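Long-range contact in prenylcyclase (Actinoplanes teichomyceticus, PDB 6IJ1), which probably cyclises or transfers prenyl chains in bacterial secondary metabolism: residues E89-L98 with W111-H122. Residues are numbered along the deposited sequence; the frame is centred on the assembly and turned at random.
Sequences EDADSTGWVL and WARPGWEFLARH
Helix 91-98 packs against helix 112-121 with segment axes 9.9 Å apart and N-to-C directions at 145°, a roughly antiparallel pair in which Ala-91 lies beside Leu-119, Thr-94 beside Gly-115 and Leu-98 beside Ala-112. Leu-98 and Leu-119 interlock as knobs into holes, Leu-98 among Ala-112, Gly-115, Trp-116 and Leu-119, Leu-119 among Ala-91, Thr-94, Gly-95 and Leu-98, their CD1 methyls tip to tip at 3.7 Å. Leu-119 CD2 rests 3.4 Å from Ala-91 O. Leu-98 CD1 lies off-centre over the six-membered ring of Trp-116 in a CH-pi contact, 4.3 Å from its centroid, while CD2 meets Ala-112 CB and Trp-111 CZ3. Gly-115 lets Leu-98 settle close to the backbone. These consecutive helices form an antiparallel hairpin, consistent with the alpha/alpha-toroid architecture of terpene cyclases and prenyltransferases; helix 42-52 covers another side of the first arm and helix 134-141 touches Phe-118. Asp-90 is the N-cap of helix 91-98, OD2 accepting from Ser-93 N and OD1 from Ser-93 OG. Phe-118, its CG anti to the backbone N (chi1 177°), turns its ring edge toward Glu-89 O and Asp-90 C, CE1 lying 3.5 Å from Asp-90 O. That carbonyl accepts from Thr-94 N and, on the opposite face of its plane, from Thr-94 OG1 at 2.7 Å; OG1 also bonds to Trp-81 N. A valine at Thr-94 would probably leave Trp-81 N without this acceptor and Asp-90 O with one donor fewer. Ala-91 CB sits over one face of the His-122 ring, 4.1 Å from its centroid. His-122 ND1 donates to Phe-118 O (2.8 Å) and NE2 shares a water with Glu-89 O, which helps hold the ring's rotation.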
ATOM      1  N   GLU A  89      -9.219   1.878  14.295  1.00 18.34           N
ATOM      2  CA  GLU A  89      -8.722   2.728  13.195  1.00 18.58           C
ATOM      3  C   GLU A  89      -7.191   2.776  13.179  1.00 17.07           C
ATOM      4  O   GLU A  89      -6.521   2.672  14.203  1.00 16.86           O
ATOM      5  CB  GLU A  89      -9.303   4.138  13.316  1.00 18.95           C
ATOM      6  CG  GLU A  89     -10.823   4.185  13.022  1.00 20.08           C
ATOM      7  CD  GLU A  89     -11.646   3.453  14.106  1.00 22.30           C
ATOM      8  OE1 GLU A  89     -11.401   3.659  15.298  1.00 22.65           O
ATOM      9  OE2 GLU A  89     -12.512   2.645  13.722  1.00 26.41           O
ATOM     10  N   ASP A  90      -6.635   2.929  11.963  1.00 15.51           N
ATOM     11  CA  ASP A  90      -5.186   2.868  11.834  1.00 14.98           C
ATOM     12  C   ASP A  90      -4.715   3.908  10.815  1.00 13.19           C
ATOM     13  O   ASP A  90      -5.495   4.417   9.987  1.00 16.15           O
ATOM     14  CB  ASP A  90      -4.712   1.472  11.388  1.00 16.16           C
ATOM     15  CG  ASP A  90      -5.046   1.196   9.948  1.00 16.58           C
ATOM     16  OD1 ASP A  90      -6.153   0.688   9.629  1.00 18.47           O
ATOM     17  OD2 ASP A  90      -4.148   1.458   9.108  1.00 16.67           O
ATOM     18  N   ALA A  91      -3.450   4.278  10.973  1.00 13.26           N
ATOM     19  CA  ALA A  91      -2.890   5.362  10.134  1.00 13.12           C
ATOM     20  C   ALA A  91      -2.795   4.984   8.683  1.00 14.81           C
ATOM     21  O   ALA A  91      -2.875   5.860   7.813  1.00 14.61           O
ATOM     22  CB  ALA A  91      -1.484   5.734  10.636  1.00 14.27           C
ATOM     23  N   ASP A  92      -2.564   3.699   8.359  1.00 14.08           N
ATOM     24  CA  ASP A  92      -2.434   3.383   6.935  1.00 12.94           C
ATOM     25  C   ASP A  92      -3.786   3.496   6.216  1.00 13.50           C
ATOM     26  O   ASP A  92      -3.887   4.162   5.192  1.00 14.03           O
ATOM     27  CB  ASP A  92      -1.837   1.970   6.783  1.00 13.58           C
ATOM     28  CG  ASP A  92      -1.280   1.728   5.390  1.00 15.38           C
ATOM     29  OD1 ASP A  92      -0.469   2.550   4.912  1.00 16.57           O
ATOM     30  OD2 ASP A  92      -1.726   0.753   4.730  1.00 17.52           O
ATOM     31  N   SER A  93      -4.841   2.859   6.738  1.00 12.95           N
ATOM     32  CA  SER A  93      -6.158   2.976   6.126  1.00 13.48           C
ATOM     33  C   SER A  93      -6.593   4.457   6.007  1.00 13.06           C
ATOM     34  O   SER A  93      -7.084   4.900   4.959  1.00 14.81           O
ATOM     35  CB  SER A  93      -7.223   2.202   6.958  1.00 16.61           C
ATOM     36  OG  SER A  93      -6.830   0.829   7.070  1.00 18.33           O
ATOM     37  N   THR A  94      -6.363   5.231   7.082  1.00 14.40           N
ATOM     38  CA  THR A  94      -6.693   6.651   7.059  1.00 15.24           C
ATOM     39  C   THR A  94      -5.912   7.344   5.956  1.00 14.22           C
ATOM     40  O   THR A  94      -6.466   8.148   5.207  1.00 14.98           O
ATOM     41  CB  THR A  94      -6.366   7.243   8.403  1.00 13.56           C
ATOM     42  OG1 THR A  94      -7.160   6.523   9.400  1.00 15.52           O
ATOM     43  CG2 THR A  94      -6.642   8.733   8.471  1.00 15.28           C
ATOM     44  N   GLY A  95      -4.631   7.004   5.837  1.00 13.70           N
ATOM     45  CA  GLY A  95      -3.820   7.626   4.782  1.00 13.37           C
ATOM     46  C   GLY A  95      -4.324   7.298   3.388  1.00 13.18           C
ATOM     47  O   GLY A  95      -4.327   8.175   2.504  1.00 14.77           O
ATOM     48  N   TRP A  96      -4.787   6.064   3.135  1.00 12.97           N
ATOM     49  CA  TRP A  96      -5.323   5.766   1.812  1.00 12.57           C
ATOM     50  C   TRP A  96      -6.597   6.566   1.500  1.00 13.55           C
ATOM     51  O   TRP A  96      -6.806   6.930   0.348  1.00 14.09           O
ATOM     52  CB  TRP A  96      -5.618   4.253   1.585  1.00 14.37           C
ATOM     53  CG  TRP A  96      -4.356   3.447   1.607  1.00 14.16           C
ATOM     54  CD1 TRP A  96      -3.909   2.617   2.606  1.00 14.45           C
ATOM     55  CD2 TRP A  96      -3.362   3.436   0.594  1.00 11.89           C
ATOM     56  NE1 TRP A  96      -2.660   2.113   2.280  1.00 13.54           N
ATOM     57  CE2 TRP A  96      -2.287   2.620   1.062  1.00 12.47           C
ATOM     58  CE3 TRP A  96      -3.261   4.070  -0.651  1.00 13.67           C
ATOM     59  CZ2 TRP A  96      -1.136   2.411   0.318  1.00 13.50           C
ATOM     60  CZ3 TRP A  96      -2.100   3.872  -1.416  1.00 13.41           C
ATOM     61  CH2 TRP A  96      -1.043   3.049  -0.900  1.00 13.63           C
ATOM     62  N   VAL A  97      -7.479   6.786   2.509  1.00 13.41           N
ATOM     63  CA  VAL A  97      -8.667   7.603   2.270  1.00 13.89           C
ATOM     64  C   VAL A  97      -8.262   9.030   1.953  1.00 14.29           C
ATOM     65  O   VAL A  97      -8.799   9.634   1.010  1.00 15.70           O
ATOM     66  CB  VAL A  97      -9.606   7.532   3.482  1.00 13.96           C
ATOM     67  CG1 VAL A  97     -10.832   8.441   3.181  1.00 15.73           C
ATOM     68  CG2 VAL A  97     -10.030   6.065   3.699  1.00 14.30           C
ATOM     69  N   LEU A  98      -7.363   9.602   2.755  1.00 13.66           N
ATOM     70  CA  LEU A  98      -6.939  10.996   2.469  1.00 14.64           C
ATOM     71  C   LEU A  98      -6.191  11.095   1.141  1.00 15.13           C
ATOM     72  O   LEU A  98      -6.339  12.095   0.415  1.00 15.12           O
ATOM     73  CB  LEU A  98      -6.071  11.534   3.596  1.00 13.71           C
ATOM     74  CG  LEU A  98      -6.861  11.670   4.932  1.00 15.87           C
ATOM     75  CD1 LEU A  98      -5.972  11.778   6.115  1.00 16.51           C
ATOM     76  CD2 LEU A  98      -7.732  12.978   4.800  1.00 19.97           C
ATOM     77  N   TRP A 111     -13.984  17.547   6.757  1.00 17.33           N
ATOM     78  CA  TRP A 111     -13.779  16.229   7.366  1.00 17.68           C
ATOM     79  C   TRP A 111     -12.323  15.784   7.257  1.00 20.65           C
ATOM     80  O   TRP A 111     -11.895  14.930   8.037  1.00 18.94           O
ATOM     81  CB  TRP A 111     -14.704  15.197   6.720  1.00 18.63           C
ATOM     82  CG  TRP A 111     -14.525  15.059   5.224  1.00 17.78           C
ATOM     83  CD1 TRP A 111     -15.268  15.642   4.220  1.00 19.89           C
ATOM     84  CD2 TRP A 111     -13.504  14.266   4.574  1.00 22.28           C
ATOM     85  NE1 TRP A 111     -14.745  15.257   2.972  1.00 23.02           N
ATOM     86  CE2 TRP A 111     -13.679  14.406   3.179  1.00 20.79           C
ATOM     87  CE3 TRP A 111     -12.472  13.427   5.066  1.00 21.31           C
ATOM     88  CZ2 TRP A 111     -12.791  13.735   2.231  1.00 20.55           C
ATOM     89  CZ3 TRP A 111     -11.618  12.765   4.153  1.00 24.27           C
ATOM     90  CH2 TRP A 111     -11.792  12.946   2.762  1.00 26.44           C
ATOM     91  N   ALA A 112     -11.542  16.373   6.339  1.00 16.76           N
ATOM     92  CA  ALA A 112     -10.127  15.952   6.325  1.00 16.79           C
ATOM     93  C   ALA A 112      -9.371  16.393   7.574  1.00 18.09           C
ATOM     94  O   ALA A 112      -8.424  15.730   8.001  1.00 17.44           O
ATOM     95  CB  ALA A 112      -9.444  16.493   5.068  1.00 15.98           C
ATOM     96  N   ARG A 113      -9.761  17.503   8.232  1.00 16.19           N
ATOM     97  CA  ARG A 113      -8.975  17.960   9.376  1.00 16.87           C
ATOM     98  C   ARG A 113      -8.869  16.923  10.503  1.00 16.43           C
ATOM     99  O   ARG A 113      -7.751  16.703  11.004  1.00 19.91           O
ATOM    100  CB  ARG A 113      -9.567  19.297   9.884  1.00 26.43           C
ATOM    101  CG  ARG A 113      -8.815  19.851  11.049  1.00 30.61           C
ATOM    102  CD  ARG A 113      -9.715  20.796  11.862  1.00 44.74           C
ATOM    103  NE  ARG A 113      -9.386  22.162  11.490  1.00 55.26           N
ATOM    104  CZ  ARG A 113      -9.946  23.271  11.992  1.00 66.37           C
ATOM    105  NH1 ARG A 113     -10.894  23.208  12.918  1.00 60.08           N
ATOM    106  NH2 ARG A 113      -9.545  24.463  11.548  1.00 55.53           N
ATOM    107  N   PRO A 114      -9.966  16.312  10.982  1.00 19.05           N
ATOM    108  CA  PRO A 114      -9.805  15.261  12.009  1.00 18.63           C
ATOM    109  C   PRO A 114      -8.999  14.079  11.490  1.00 18.44           C
ATOM    110  O   PRO A 114      -8.341  13.396  12.287  1.00 18.80           O
ATOM    111  CB  PRO A 114     -11.247  14.822  12.323  1.00 21.66           C
ATOM    112  CG  PRO A 114     -12.128  15.733  11.671  1.00 23.84           C
ATOM    113  CD  PRO A 114     -11.382  16.572  10.667  1.00 20.40           C
ATOM    114  N   GLY A 115      -8.981  13.880  10.165  1.00 18.59           N
ATOM    115  CA  GLY A 115      -8.065  12.881   9.583  1.00 18.10           C
ATOM    116  C   GLY A 115      -6.604  13.271   9.701  1.00 16.25           C
ATOM    117  O   GLY A 115      -5.752  12.460  10.115  1.00 17.23           O
ATOM    118  N   TRP A 116      -6.259  14.544   9.364  1.00 16.33           N
ATOM    119  CA  TRP A 116      -4.888  14.999   9.624  1.00 15.08           C
ATOM    120  C   TRP A 116      -4.520  14.902  11.095  1.00 16.54           C
ATOM    121  O   TRP A 116      -3.392  14.517  11.432  1.00 17.11           O
ATOM    122  CB  TRP A 116      -4.664  16.463   9.165  1.00 16.65           C
ATOM    123  CG  TRP A 116      -5.061  16.719   7.741  1.00 16.18           C
ATOM    124  CD1 TRP A 116      -5.866  17.750   7.285  1.00 17.50           C
ATOM    125  CD2 TRP A 116      -4.588  16.062   6.553  1.00 14.44           C
ATOM    126  NE1 TRP A 116      -5.975  17.712   5.940  1.00 16.18           N
ATOM    127  CE2 TRP A 116      -5.200  16.684   5.449  1.00 15.11           C
ATOM    128  CE3 TRP A 116      -3.733  14.965   6.332  1.00 17.14           C
ATOM    129  CZ2 TRP A 116      -5.003  16.269   4.126  1.00 16.69           C
ATOM    130  CZ3 TRP A 116      -3.491  14.588   5.021  1.00 18.31           C
ATOM    131  CH2 TRP A 116      -4.135  15.206   3.949  1.00 18.58           C
ATOM    132  N   GLU A 117      -5.450  15.297  11.993  1.00 19.34           N
ATOM    133  CA  GLU A 117      -5.141  15.223  13.406  1.00 19.75           C
ATOM    134  C   GLU A 117      -4.927  13.788  13.839  1.00 16.92           C
ATOM    135  O   GLU A 117      -4.045  13.507  14.643  1.00 19.28           O
ATOM    136  CB  GLU A 117      -6.264  15.862  14.222  1.00 21.44           C
ATOM    137  CG  GLU A 117      -6.304  17.395  13.977  1.00 26.87           C
ATOM    138  CD  GLU A 117      -7.604  18.026  14.519  1.00 46.10           C
ATOM    139  OE1 GLU A 117      -8.501  17.263  14.973  1.00 42.78           O
ATOM    140  OE2 GLU A 117      -7.722  19.282  14.490  1.00 41.80           O
ATOM    141  N   PHE A 118      -5.730  12.875  13.308  1.00 17.21           N
ATOM    142  CA  PHE A 118      -5.519  11.461  13.630  1.00 16.66           C
ATOM    143  C   PHE A 118      -4.128  11.015  13.210  1.00 16.06           C
ATOM    144  O   PHE A 118      -3.401  10.415  14.008  1.00 16.58           O
ATOM    145  CB  PHE A 118      -6.615  10.625  12.984  1.00 16.69           C
ATOM    146  CG  PHE A 118      -6.492   9.154  13.173  1.00 17.30           C
ATOM    147  CD1 PHE A 118      -5.755   8.393  12.266  1.00 20.57           C
ATOM    148  CD2 PHE A 118      -7.213   8.530  14.188  1.00 20.82           C
ATOM    149  CE1 PHE A 118      -5.693   6.993  12.390  1.00 19.47           C
ATOM    150  CE2 PHE A 118      -7.138   7.110  14.361  1.00 21.58           C
ATOM    151  CZ  PHE A 118      -6.389   6.354  13.433  1.00 19.11           C
ATOM    152  N   LEU A 119      -3.735  11.324  11.946  1.00 16.24           N
ATOM    153  CA  LEU A 119      -2.397  10.956  11.495  1.00 15.38           C
ATOM    154  C   LEU A 119      -1.324  11.567  12.371  1.00 15.85           C
ATOM    155  O   LEU A 119      -0.350  10.905  12.721  1.00 17.39           O
ATOM    156  CB  LEU A 119      -2.143  11.337  10.031  1.00 15.25           C
ATOM    157  CG  LEU A 119      -2.974  10.519   9.049  1.00 15.84           C
ATOM    158  CD1 LEU A 119      -2.711  11.002   7.584  1.00 15.54           C
ATOM    159  CD2 LEU A 119      -2.685   8.985   9.191  1.00 16.51           C
ATOM    160  N   ALA A 120      -1.479  12.873  12.761  1.00 16.40           N
ATOM    161  CA  ALA A 120      -0.429  13.474  13.586  1.00 16.15           C
ATOM    162  C   ALA A 120      -0.218  12.724  14.906  1.00 15.54           C
ATOM    163  O   ALA A 120       0.921  12.700  15.404  1.00 18.88           O
ATOM    164  CB  ALA A 120      -0.804  14.939  13.882  1.00 20.23           C
ATOM    165  N   ARG A 121      -1.284  12.132  15.486  1.00 16.12           N
ATOM    166  CA  ARG A 121      -1.117  11.354  16.709  1.00 19.52           C
ATOM    167  C   ARG A 121      -0.194  10.165  16.518  1.00 17.20           C
ATOM    168  O   ARG A 121       0.374   9.681  17.522  1.00 19.71           O
ATOM    169  CB  ARG A 121      -2.483  10.886  17.206  1.00 23.03           C
ATOM    170  CG  ARG A 121      -3.292  12.053  17.728  1.00 24.44           C
ATOM    171  CD  ARG A 121      -4.689  11.599  18.136  1.00 31.27           C
ATOM    172  NE  ARG A 121      -4.577  10.720  19.291  1.00 48.58           N
ATOM    173  CZ  ARG A 121      -5.583  10.427  20.105  1.00 59.62           C
ATOM    174  NH1 ARG A 121      -5.383   9.612  21.132  1.00 60.01           N
ATOM    175  NH2 ARG A 121      -6.785  10.949  19.887  1.00 61.08           N
ATOM    176  N   HIS A 122      -0.014   9.699  15.258  1.00 16.85           N
ATOM    177  CA  HIS A 122       0.790   8.492  15.006  1.00 16.48           C
ATOM    178  C   HIS A 122       2.222   8.820  14.664  1.00 16.72           C
ATOM    179  O   HIS A 122       3.031   7.930  14.440  1.00 16.81           O
ATOM    180  CB  HIS A 122       0.147   7.640  13.863  1.00 15.42           C
ATOM    181  CG  HIS A 122      -1.177   7.077  14.220  1.00 15.16           C
ATOM    182  ND1 HIS A 122      -2.296   7.851  14.410  1.00 16.10           N
ATOM    183  CD2 HIS A 122      -1.542   5.796  14.476  1.00 17.73           C
ATOM    184  CE1 HIS A 122      -3.311   7.064  14.758  1.00 20.39           C
ATOM    185  NE2 HIS A 122      -2.881   5.799  14.771  1.00 18.46           N
TER
HETATM  186  O   HOH W   1      -4.505   3.878  16.065  1.00 21.71           O